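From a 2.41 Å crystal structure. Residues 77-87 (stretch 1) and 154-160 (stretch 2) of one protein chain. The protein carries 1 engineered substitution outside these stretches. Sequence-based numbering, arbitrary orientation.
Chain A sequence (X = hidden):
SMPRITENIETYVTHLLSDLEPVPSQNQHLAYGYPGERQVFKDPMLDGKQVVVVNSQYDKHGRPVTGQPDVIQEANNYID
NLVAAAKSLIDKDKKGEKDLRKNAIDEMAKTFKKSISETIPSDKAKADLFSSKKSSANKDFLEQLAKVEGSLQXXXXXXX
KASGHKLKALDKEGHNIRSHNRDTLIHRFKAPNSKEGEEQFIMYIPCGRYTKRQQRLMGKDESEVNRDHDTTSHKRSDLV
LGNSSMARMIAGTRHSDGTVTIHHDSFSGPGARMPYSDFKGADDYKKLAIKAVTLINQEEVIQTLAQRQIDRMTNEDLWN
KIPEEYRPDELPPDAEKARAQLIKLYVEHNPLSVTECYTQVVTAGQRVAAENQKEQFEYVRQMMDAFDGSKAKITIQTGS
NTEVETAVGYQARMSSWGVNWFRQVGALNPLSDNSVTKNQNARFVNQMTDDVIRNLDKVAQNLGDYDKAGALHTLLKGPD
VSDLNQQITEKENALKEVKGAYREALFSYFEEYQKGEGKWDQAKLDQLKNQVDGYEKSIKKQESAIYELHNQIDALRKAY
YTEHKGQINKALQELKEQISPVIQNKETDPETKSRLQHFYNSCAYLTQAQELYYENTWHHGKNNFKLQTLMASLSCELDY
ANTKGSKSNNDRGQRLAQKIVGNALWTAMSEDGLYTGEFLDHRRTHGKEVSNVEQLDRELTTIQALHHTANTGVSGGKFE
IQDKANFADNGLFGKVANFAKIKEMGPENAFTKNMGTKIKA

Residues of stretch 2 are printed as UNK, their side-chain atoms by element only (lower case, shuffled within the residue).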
ATOM      1  N   ASN A  77       8.194  24.408   0.290  1.00 42.70           N
ATOM      2  CA  ASN A  77       8.165  23.174  -0.498  1.00 45.83           C
ATOM      3  C   ASN A  77       7.400  23.337  -1.810  1.00 46.66           C
ATOM      4  O   ASN A  77       7.868  23.009  -2.886  1.00 52.46           O
ATOM      5  CB  ASN A  77       7.520  22.042   0.302  1.00 44.04           C
ATOM      6  CG  ASN A  77       8.385  21.616   1.446  1.00 47.99           C
ATOM      7  OD1 ASN A  77       9.572  21.929   1.467  1.00 53.78           O
ATOM      8  ND2 ASN A  77       7.800  20.921   2.420  1.00 45.41           N
ATOM      9  N   TYR A  78       6.207  23.851  -1.689  1.00 45.57           N
ATOM     10  CA  TYR A  78       5.430  24.204  -2.838  1.00 45.57           C
ATOM     11  C   TYR A  78       6.143  25.109  -3.750  1.00 45.39           C
ATOM     12  O   TYR A  78       6.152  24.808  -4.898  1.00 50.04           O
ATOM     13  CB  TYR A  78       4.119  24.867  -2.451  1.00 43.80           C
ATOM     14  CG  TYR A  78       3.255  25.044  -3.662  1.00 47.02           C
ATOM     15  CD1 TYR A  78       2.428  24.036  -4.088  1.00 42.47           C
ATOM     16  CD2 TYR A  78       3.290  26.218  -4.404  1.00 46.14           C
ATOM     17  CE1 TYR A  78       1.620  24.209  -5.192  1.00 42.86           C
ATOM     18  CE2 TYR A  78       2.483  26.389  -5.481  1.00 44.48           C
ATOM     19  CZ  TYR A  78       1.665  25.359  -5.865  1.00 47.44           C
ATOM     20  OH  TYR A  78       0.854  25.510  -6.943  1.00 53.48           O
ATOM     21  N   ILE A  79       6.734  26.222  -3.269  1.00 48.89           N
ATOM     22  CA  ILE A  79       7.417  27.118  -4.191  1.00 48.39           C
ATOM     23  C   ILE A  79       8.531  26.359  -4.973  1.00 49.14           C
ATOM     24  O   ILE A  79       8.565  26.364  -6.195  1.00 51.71           O
ATOM     25  CB  ILE A  79       8.055  28.325  -3.496  1.00 53.05           C
ATOM     26  CG1 ILE A  79       7.102  29.143  -2.596  1.00 58.09           C
ATOM     27  CG2 ILE A  79       8.771  29.202  -4.481  1.00 46.58           C
ATOM     28  CD1 ILE A  79       5.992  29.872  -3.242  1.00 58.11           C
ATOM     29  N   ASP A  80       9.417  25.683  -4.258  1.00 50.30           N
ATOM     30  CA  ASP A  80      10.640  25.142  -4.810  1.00 53.42           C
ATOM     31  C   ASP A  80      10.329  24.015  -5.746  1.00 52.42           C
ATOM     32  O   ASP A  80      10.984  23.885  -6.787  1.00 56.23           O
ATOM     33  CB  ASP A  80      11.562  24.585  -3.694  1.00 57.00           C
ATOM     34  CG  ASP A  80      12.170  25.685  -2.809  1.00 66.60           C
ATOM     35  OD1 ASP A  80      12.168  26.887  -3.195  1.00 66.75           O
ATOM     36  OD2 ASP A  80      12.649  25.352  -1.696  1.00 72.78           O
ATOM     37  N   ASN A  81       9.359  23.186  -5.355  1.00 50.21           N
ATOM     38  CA  ASN A  81       9.046  21.986  -6.122  1.00 51.28           C
ATOM     39  C   ASN A  81       8.337  22.374  -7.437  1.00 51.43           C
ATOM     40  O   ASN A  81       8.618  21.814  -8.451  1.00 52.62           O
ATOM     41  CB  ASN A  81       8.283  20.936  -5.307  1.00 47.55           C
ATOM     42  CG  ASN A  81       9.150  20.269  -4.199  1.00 47.80           C
ATOM     43  OD1 ASN A  81      10.349  20.124  -4.331  1.00 49.13           O
ATOM     44  ND2 ASN A  81       8.523  19.861  -3.117  1.00 45.57           N
ATOM     45  N   LEU A  82       7.492  23.392  -7.419  1.00 47.47           N
ATOM     46  CA  LEU A  82       6.895  23.888  -8.640  1.00 49.52           C
ATOM     47  C   LEU A  82       7.990  24.589  -9.489  1.00 54.37           C
ATOM     48  O   LEU A  82       8.045  24.427 -10.739  1.00 51.98           O
ATOM     49  CB  LEU A  82       5.751  24.856  -8.294  1.00 51.37           C
ATOM     50  CG  LEU A  82       4.692  25.314  -9.309  1.00 55.06           C
ATOM     51  CD1 LEU A  82       4.250  26.780  -9.110  1.00 46.19           C
ATOM     52  CD2 LEU A  82       5.176  25.136 -10.721  1.00 56.62           C
ATOM     53  N   VAL A  83       8.875  25.343  -8.827  1.00 54.69           N
ATOM     54  CA  VAL A  83       9.962  26.036  -9.567  1.00 54.76           C
ATOM     55  C   VAL A  83      10.776  25.046 -10.317  1.00 54.01           C
ATOM     56  O   VAL A  83      11.159  25.320 -11.435  1.00 57.18           O
ATOM     57  CB  VAL A  83      10.936  26.805  -8.684  1.00 56.37           C
ATOM     58  CG1 VAL A  83      12.288  26.991  -9.391  1.00 56.73           C
ATOM     59  CG2 VAL A  83      10.334  28.156  -8.372  1.00 56.05           C
ATOM     60  N   ALA A  84      11.016  23.885  -9.712  1.00 53.29           N
ATOM     61  CA  ALA A  84      11.810  22.841 -10.379  1.00 51.50           C
ATOM     62  C   ALA A  84      11.043  22.302 -11.605  1.00 54.22           C
ATOM     63  O   ALA A  84      11.574  22.279 -12.699  1.00 61.33           O
ATOM     64  CB  ALA A  84      12.195  21.717  -9.407  1.00 43.97           C
ATOM     65  N   ALA A  85       9.776  21.938 -11.455  1.00 52.26           N
ATOM     66  CA  ALA A  85       8.978  21.514 -12.606  1.00 52.93           C
ATOM     67  C   ALA A  85       9.038  22.565 -13.720  1.00 58.68           C
ATOM     68  O   ALA A  85       9.217  22.251 -14.906  1.00 64.93           O
ATOM     69  CB  ALA A  85       7.529  21.312 -12.141  1.00 49.98           C
ATOM     70  N   ALA A  86       8.881  23.830 -13.332  1.00 55.58           N
ATOM     71  CA  ALA A  86       8.897  24.869 -14.288  1.00 58.92           C
ATOM     72  C   ALA A  86      10.165  24.847 -15.077  1.00 62.91           C
ATOM     73  O   ALA A  86      10.124  25.075 -16.266  1.00 61.57           O
ATOM     74  CB  ALA A  86       8.675  26.235 -13.646  1.00 59.65           C
ATOM     75  N   LYS A  87      11.295  24.576 -14.427  1.00 68.46           N
ATOM     76  CA  LYS A  87      12.587  24.796 -15.084  1.00 68.74           C
ATOM     77  C   LYS A  87      12.830  23.657 -16.048  1.00 72.67           C
ATOM     78  O   LYS A  87      13.413  23.826 -17.154  1.00 71.96           O
ATOM     79  CB  LYS A  87      13.709  24.894 -14.064  1.00 66.56           C
ATOM     80  CG  LYS A  87      13.794  26.261 -13.430  1.00 67.48           C
ATOM     81  CD  LYS A  87      15.001  26.382 -12.519  1.00 67.56           C
ATOM     82  CE  LYS A  87      15.028  27.778 -11.962  1.00 66.21           C
ATOM     83  NZ  LYS A  87      16.321  28.042 -11.311  1.00 72.36           N
ATOM     84  N   UNK A 154      -1.547  33.163  -6.443  1.00 52.05           N
ATOM     85  CA  UNK A 154      -0.902  34.234  -7.235  1.00 50.52           C
ATOM     86  C   UNK A 154       0.484  33.783  -7.758  1.00 52.79           C
ATOM     87  O   UNK A 154       0.849  34.016  -8.938  1.00 49.04           O
ATOM     88  c   UNK A 154      -0.843  35.492  -6.430  1.00 49.70           C
ATOM     89  o   UNK A 154      -1.096  37.121  -4.341  1.00 54.77           O
ATOM     90  c   UNK A 154      -2.217  36.106  -6.145  1.00 48.15           C
ATOM     91  n   UNK A 154      -3.037  38.070  -4.932  1.00 49.72           N
ATOM     92  c   UNK A 154      -2.083  37.140  -5.054  1.00 50.04           C
ATOM     93  N   UNK A 155       1.231  33.047  -6.932  1.00 50.24           N
ATOM     94  CA  UNK A 155       2.566  32.658  -7.387  1.00 53.12           C
ATOM     95  C   UNK A 155       2.489  31.721  -8.586  1.00 52.31           C
ATOM     96  O   UNK A 155       3.182  31.916  -9.568  1.00 51.94           O
ATOM     97  c   UNK A 155       3.417  32.038  -6.263  1.00 50.36           C
ATOM     98  c   UNK A 155       4.657  31.298  -6.753  1.00 50.39           C
ATOM     99  c   UNK A 155       6.923  29.892  -7.643  1.00 54.41           C
ATOM    100  c   UNK A 155       6.852  31.288  -7.812  1.00 58.08           C
ATOM    101  c   UNK A 155       4.748  29.925  -6.629  1.00 49.66           C
ATOM    102  c   UNK A 155       5.721  31.980  -7.371  1.00 56.24           C
ATOM    103  c   UNK A 155       5.863  29.224  -7.054  1.00 49.82           C
ATOM    104  N   UNK A 156       1.667  30.685  -8.473  1.00 51.06           N
ATOM    105  CA  UNK A 156       1.506  29.739  -9.565  1.00 50.98           C
ATOM    106  C   UNK A 156       0.939  30.390 -10.852  1.00 51.86           C
ATOM    107  O   UNK A 156       1.389  30.099 -11.933  1.00 55.17           O
ATOM    108  c   UNK A 156       0.758  28.172  -7.690  1.00 44.70           C
ATOM    109  o   UNK A 156      -0.590  28.408  -9.590  1.00 56.05           O
ATOM    110  c   UNK A 156       0.760  28.412  -9.146  1.00 51.94           C
ATOM    111  N   UNK A 157      -0.017  31.295 -10.746  1.00 52.54           N
ATOM    112  CA  UNK A 157      -0.521  31.983 -11.942  1.00 54.05           C
ATOM    113  C   UNK A 157       0.622  32.696 -12.691  1.00 58.92           C
ATOM    114  O   UNK A 157       0.614  32.827 -13.955  1.00 59.49           O
ATOM    115  c   UNK A 157      -1.647  32.931 -11.530  1.00 55.03           C
ATOM    116  n   UNK A 157      -3.395  35.889 -13.010  1.00 68.86           N
ATOM    117  c   UNK A 157      -2.176  33.823 -12.645  1.00 70.35           C
ATOM    118  o   UNK A 157      -2.511  35.547 -10.945  1.00 73.72           O
ATOM    119  c   UNK A 157      -2.708  35.167 -12.132  1.00 74.99           C
ATOM    120  N   UNK A 158       1.617  33.127 -11.913  1.00 58.66           N
ATOM    121  CA  UNK A 158       2.689  33.984 -12.412  1.00 60.33           C
ATOM    122  C   UNK A 158       3.795  33.152 -12.966  1.00 60.76           C
ATOM    123  O   UNK A 158       4.542  33.595 -13.814  1.00 65.58           O
ATOM    124  c   UNK A 158       3.245  34.875 -11.315  1.00 57.36           C
ATOM    125  N   UNK A 159       3.919  31.943 -12.466  1.00 61.02           N
ATOM    126  CA  UNK A 159       4.872  30.988 -12.999  1.00 61.34           C
ATOM    127  C   UNK A 159       4.352  30.483 -14.337  1.00 67.02           C
ATOM    128  O   UNK A 159       5.151  30.090 -15.201  1.00 77.05           O
ATOM    129  c   UNK A 159       6.018  28.770 -12.609  1.00 58.41           C
ATOM    130  c   UNK A 159       5.458  30.168 -10.703  1.00 62.04           C
ATOM    131  c   UNK A 159       5.015  29.760 -12.070  1.00 58.61           C
ATOM    132  N   UNK A 160       3.027  30.426 -14.525  1.00 64.78           N
ATOM    133  CA  UNK A 160       2.516  29.813 -15.767  1.00 63.80           C
ATOM    134  C   UNK A 160       2.605  30.824 -16.877  1.00 64.63           C
ATOM    135  O   UNK A 160       2.795  30.469 -18.030  1.00 69.84           O
ATOM    136  c   UNK A 160       1.093  29.275 -15.615  1.00 58.69           C
TER

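Position 154 opens the second stretch with a side chain of three carbons in a chain, the third carrying one oxygen and one nitrogen. That is a carboxamide two methylenes from the backbone, although at this resolution the placing of O and N within such a group rests on the model. It lies out of reach of stretch 1 and touches a crystal neighbour instead. The residue is glutamine, Q154.

Position 155 carries seven carbons, one leading into a ring of six, with no heteroatom. The CA-to-CB bond points toward stretch 1, and the ring sits among Y78, I79, L82 and V83, as a knob in a hole. A six-carbon ring without a hydroxyl is phenylalanine, F155. Its chi1 is 165° (t), and the ring reaches the side chains of stretch 1. I79 CD1 lies over one face, 3.6 Å from F155 CD2 and 4.0 Å from the ring centroid, a CH-pi contact. At the ring edge, V83 CG2 approaches F155 CZ to 3.9 Å, and Y78 CE2 is 4.4 Å from F155 CD2. L82 CD1 packs 3.6 Å from F155 CE2.

At position 156 the side chain has three atoms: a first carbon bearing one oxygen and one carbon. The first carbon, CB of position 156, packs 3.9 Å from L82 CD1, and the terminal carbon is modelled too close to Y78 OH for a real contact. This beta-branched arrangement with a single hydroxyl is threonine, T156. The methyl, T156 CG2, is placed 2.8 Å from Y78 OH, and the chi1 of 103° lies between the usual wells; the detail of this pair therefore carries little weight. No hydrogen bond links the two side chains.

Position 157 repeats the pattern of the first, three carbons ending in an oxygen and a nitrogen, and again reaches a crystal neighbour but nothing on stretch 1. It is glutamine, Q157, exposed like Q154.

A single carbon makes up the side chain at position 158, out of reach of stretch 1; it is alanine, A158.

Position 159 has three carbons, the first carrying the other two, and faces stretch 1 where L82 and A86 lie. Branching at the beta carbon with no oxygen identifies valine, V159. V159 CG2 is 3.9 Å from L82 CD1, and V159 CG1 is 3.8 Å from A86 CB.

Position 160 again has one side-chain carbon, directed sideways and making no contact with stretch 1; it is alanine, A160.

The two helices run nearly parallel, at 11°, with axes 11.1 Å apart at closest approach. F155, T156 and V159 share one face of the second helix, while both glutamines and A158 stay out of reach. F155 supplies the largest covered area, 88 Å² of the 333 Å² buried in total. L82 CD1 joins the patch together by touching all three. A86 CA and V159 CA lie 7.4 Å apart, where A86 CB packs against V159. With no hydrogen bonds between the stretches, apolar packing provides the contact.

Stretch 2, residues 154-160: QFTQAVA
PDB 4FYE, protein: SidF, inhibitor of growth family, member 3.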